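Long-range contact in SPI-1 type 3 secretion system secretin (Salmonella enterica subsp. enterica serovar Typhimurium, PDB 4G08), which forms a ring-shaped multimer with an apparent central pore in the outer membrane, as part of the type III secretion system that injects effector proteins into host cells: residues A91-R96 / M139-A144. Sequence-based numbering, arbitrary orientation. Where two conformers were deposited one is given.
Sequences AVVSLR and MVVNAA
Val-93 faces Val-141 and Ala-144 where strand 91-94 and helix 139-144 run nearly parallel, their axes 12° apart and 8.5 Å from each other at closest approach. Val-93 and Ala-144 carry the largest shares of the contact, the two methyls of Val-93 dividing between Val-141 and Ala-144, one helical turn apart. CG1, anti to the backbone N (chi1 -172°), presses on CB of Ala-144 at 3.5 Å, a tight methyl-to-methyl fit. The other branch, CG2, meets Val-141 CG2 at 3.8 Å, the two valine side chains crossing obliquely. Ala-91, two residues back on the same side of the strand, adds a looser touch of its CB on that Val-141 methyl at 4.4 Å. Ser-94, the last residue of the strand, contributes its carbonyl O, 3.9 Å from Ala-144 CB, and beyond it Leu-95 brings CD1 to 4.0 Å from the same methyl. Ala-144 is thus covered by three consecutive residues. The CA atoms are 6.3 Å apart both for Val-93 with Val-141 and for Leu-95 with Ala-144.

Strand 89-94 is an edge strand within this chain and pairs with the central strand 127-132, whose Phe-128 touches Val-93, Leu-95 and Val-140; Phe-103 of helix 100-109 meets Leu-95 and Ala-144. This is the sheet-on-helix core of the short domain shared by type II and III secretins, the second domain in this periplasmic fragment. Since the side-chain contacts are all apolar, spacing probably rests on methyl fit; the directional bonds are the strand pairing and Arg-96 N to Asp-148 OD2.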
ATOM      1  N   ALA A  91      -6.277  -9.645   5.418  1.00 19.27           N
ATOM      2  CA  ALA A  91      -7.139  -9.394   6.550  1.00 22.63           C
ATOM      3  C   ALA A  91      -8.585  -9.663   6.220  1.00 20.74           C
ATOM      4  O   ALA A  91      -9.012  -9.554   5.071  1.00 22.55           O
ATOM      5  CB  ALA A  91      -6.973  -7.969   7.019  1.00 29.83           C
ATOM      6  N   VAL A  92      -9.309 -10.119   7.228  1.00 22.58           N
ATOM      7  CA  VAL A  92     -10.750 -10.129   7.201  1.00 18.68           C
ATOM      8  C   VAL A  92     -11.230  -9.193   8.295  1.00 17.45           C
ATOM      9  O   VAL A  92     -10.605  -9.101   9.353  1.00 22.88           O
ATOM     10  CB  VAL A  92     -11.280 -11.525   7.519  1.00 26.88           C
ATOM     11  CG1 VAL A  92     -10.954 -11.885   8.958  1.00 25.89           C
ATOM     12  CG2 VAL A  92     -12.773 -11.593   7.254  1.00 27.54           C
ATOM     13  N   VAL A  93     -12.164  -8.328   7.932  1.00 18.78           N
ATOM     14  CA  VAL A  93     -12.498  -7.175   8.746  1.00 18.52           C
ATOM     15  C   VAL A  93     -14.001  -7.119   8.903  1.00 19.65           C
ATOM     16  O   VAL A  93     -14.741  -7.349   7.947  1.00 20.39           O
ATOM     17  CB  VAL A  93     -12.037  -5.870   8.084  1.00 17.43           C
ATOM     18  CG1 VAL A  93     -12.216  -4.699   9.026  1.00 17.45           C
ATOM     19  CG2 VAL A  93     -10.588  -5.982   7.657  1.00 23.85           C
ATOM     20  N   SER A  94     -14.441  -6.944  10.141  1.00 18.17           N
ATOM     21  CA  SER A  94     -15.860  -6.799  10.428  1.00 18.94           C
ATOM     22  C   SER A  94     -16.332  -5.427  10.011  1.00 21.63           C
ATOM     23  O   SER A  94     -15.639  -4.426  10.195  1.00 19.20           O
ATOM     24  CB  SER A  94     -16.149  -7.012  11.915  1.00 20.96           C
ATOM     25  OG  SER A  94     -15.887  -8.352  12.295  1.00 31.00           O
ATOM     26  N   LEU A  95     -17.506  -5.402   9.402  1.00 18.51           N
ATOM     27  CA  LEU A  95     -18.176  -4.162   9.073  1.00 20.20           C
ATOM     28  C   LEU A  95     -19.678  -4.344   9.209  1.00 22.60           C
ATOM     29  O   LEU A  95     -20.358  -4.611   8.222  1.00 24.98           O
ATOM     30  CB  LEU A  95     -17.850  -3.762   7.636  1.00 17.00           C
ATOM     31  CG  LEU A  95     -18.157  -2.308   7.314  1.00 22.71           C
ATOM     32  CD1 LEU A  95     -17.186  -1.412   8.056  1.00 22.91           C
ATOM     33  CD2 LEU A  95     -18.076  -2.058   5.824  1.00 18.12           C
ATOM     34  N   ARG A  96     -20.186  -4.272  10.434  1.00 18.22           N
ATOM     35  CA  ARG A  96     -21.575  -4.656  10.698  1.00 17.47           C
ATOM     36  C   ARG A  96     -22.595  -3.523  10.548  1.00 26.23           C
ATOM     37  O   ARG A  96     -23.778  -3.794  10.345  1.00 22.41           O
ATOM     38  CB  ARG A  96     -21.707  -5.253  12.095  1.00 20.13           C
ATOM     39  CG  ARG A  96     -20.555  -6.146  12.509  1.00 23.50           C
ATOM     40  CD  ARG A  96     -20.784  -7.530  11.947  1.00 27.19           C
ATOM     41  NE  ARG A  96     -19.699  -8.454  12.222  1.00 20.16           N
ATOM     42  CZ  ARG A  96     -19.613  -9.649  11.658  1.00 25.63           C
ATOM     43  NH1 ARG A  96     -20.581 -10.066  10.854  1.00 21.75           N
ATOM     44  NH2 ARG A  96     -18.579 -10.429  11.908  1.00 19.91           N
ATOM     45  N   MET A 139      -4.432   0.552   8.603  1.00 13.16           N
ATOM     46  CA  MET A 139      -5.314   1.690   8.473  1.00 15.23           C
ATOM     47  C   MET A 139      -6.735   1.239   8.174  1.00 16.72           C
ATOM     48  O   MET A 139      -7.687   1.742   8.764  1.00 11.79           O
ATOM     49  CB  MET A 139      -4.806   2.598   7.362  1.00 16.22           C
ATOM     50  CG  MET A 139      -5.548   3.912   7.230  1.00 19.64           C
ATOM     51  SD  MET A 139      -6.935   3.812   6.093  1.00 19.53           S
ATOM     52  CE  MET A 139      -6.073   3.219   4.651  1.00 19.71           C
ATOM     53  N   VAL A 140      -6.899   0.280   7.271  1.00 13.62           N
ATOM     54  CA  VAL A 140      -8.248  -0.095   6.869  1.00  8.35           C
ATOM     55  C   VAL A 140      -8.988  -0.733   8.033  1.00 11.38           C
ATOM     56  O   VAL A 140     -10.145  -0.421   8.304  1.00 13.62           O
ATOM     57  CB  VAL A 140      -8.252  -1.061   5.683  1.00 11.58           C
ATOM     58  CG1 VAL A 140      -9.650  -1.606   5.486  1.00 13.52           C
ATOM     59  CG2 VAL A 140      -7.781  -0.355   4.426  1.00 11.86           C
ATOM     60  N   VAL A 141      -8.285  -1.587   8.755  1.00 13.65           N
ATOM     61  CA  VAL A 141      -8.841  -2.228   9.926  1.00 15.53           C
ATOM     62  C   VAL A 141      -9.205  -1.213  11.001  1.00 17.40           C
ATOM     63  O   VAL A 141     -10.290  -1.281  11.577  1.00 16.26           O
ATOM     64  CB  VAL A 141      -7.831  -3.219  10.496  1.00 20.54           C
ATOM     65  CG1 VAL A 141      -8.277  -3.708  11.859  1.00 21.56           C
ATOM     66  CG2 VAL A 141      -7.660  -4.376   9.532  1.00 17.68           C
ATOM     67  N   ASN A 142      -8.300  -0.289  11.306  1.00 14.23           N
ATOM     68  CA  ASN A 142      -8.644   0.740  12.276  0.56 18.03           C
ATOM     69  C   ASN A 142      -9.848   1.534  11.811  1.00 17.53           C
ATOM     70  O   ASN A 142     -10.709   1.857  12.623  1.00 18.28           O
ATOM     71  CB  ASN A 142      -7.483   1.679  12.582  0.56 18.93           C
ATOM     72  CG  ASN A 142      -7.861   2.760  13.579  0.56 18.14           C
ATOM     73  OD1 ASN A 142      -8.279   2.466  14.703  0.56 18.80           O
ATOM     74  ND2 ASN A 142      -7.858   4.007  13.123  0.56 15.47           N
ATOM     75  N   ALA A 143      -9.871   1.930  10.546  1.00 14.29           N
ATOM     76  CA  ALA A 143     -10.964   2.762  10.080  1.00 14.92           C
ATOM     77  C   ALA A 143     -12.287   2.023  10.206  1.00 14.73           C
ATOM     78  O   ALA A 143     -13.283   2.593  10.645  1.00 13.38           O
ATOM     79  CB  ALA A 143     -10.736   3.196   8.649  1.00 15.40           C
ATOM     80  N   ALA A 144     -12.294   0.746   9.852  1.00 13.77           N
ATOM     81  CA  ALA A 144     -13.520  -0.031   9.932  1.00 12.98           C
ATOM     82  C   ALA A 144     -13.955  -0.194  11.381  1.00 18.57           C
ATOM     83  O   ALA A 144     -15.144  -0.127  11.692  1.00 17.20           O
ATOM     84  CB  ALA A 144     -13.332  -1.386   9.281  1.00 15.51           C
TER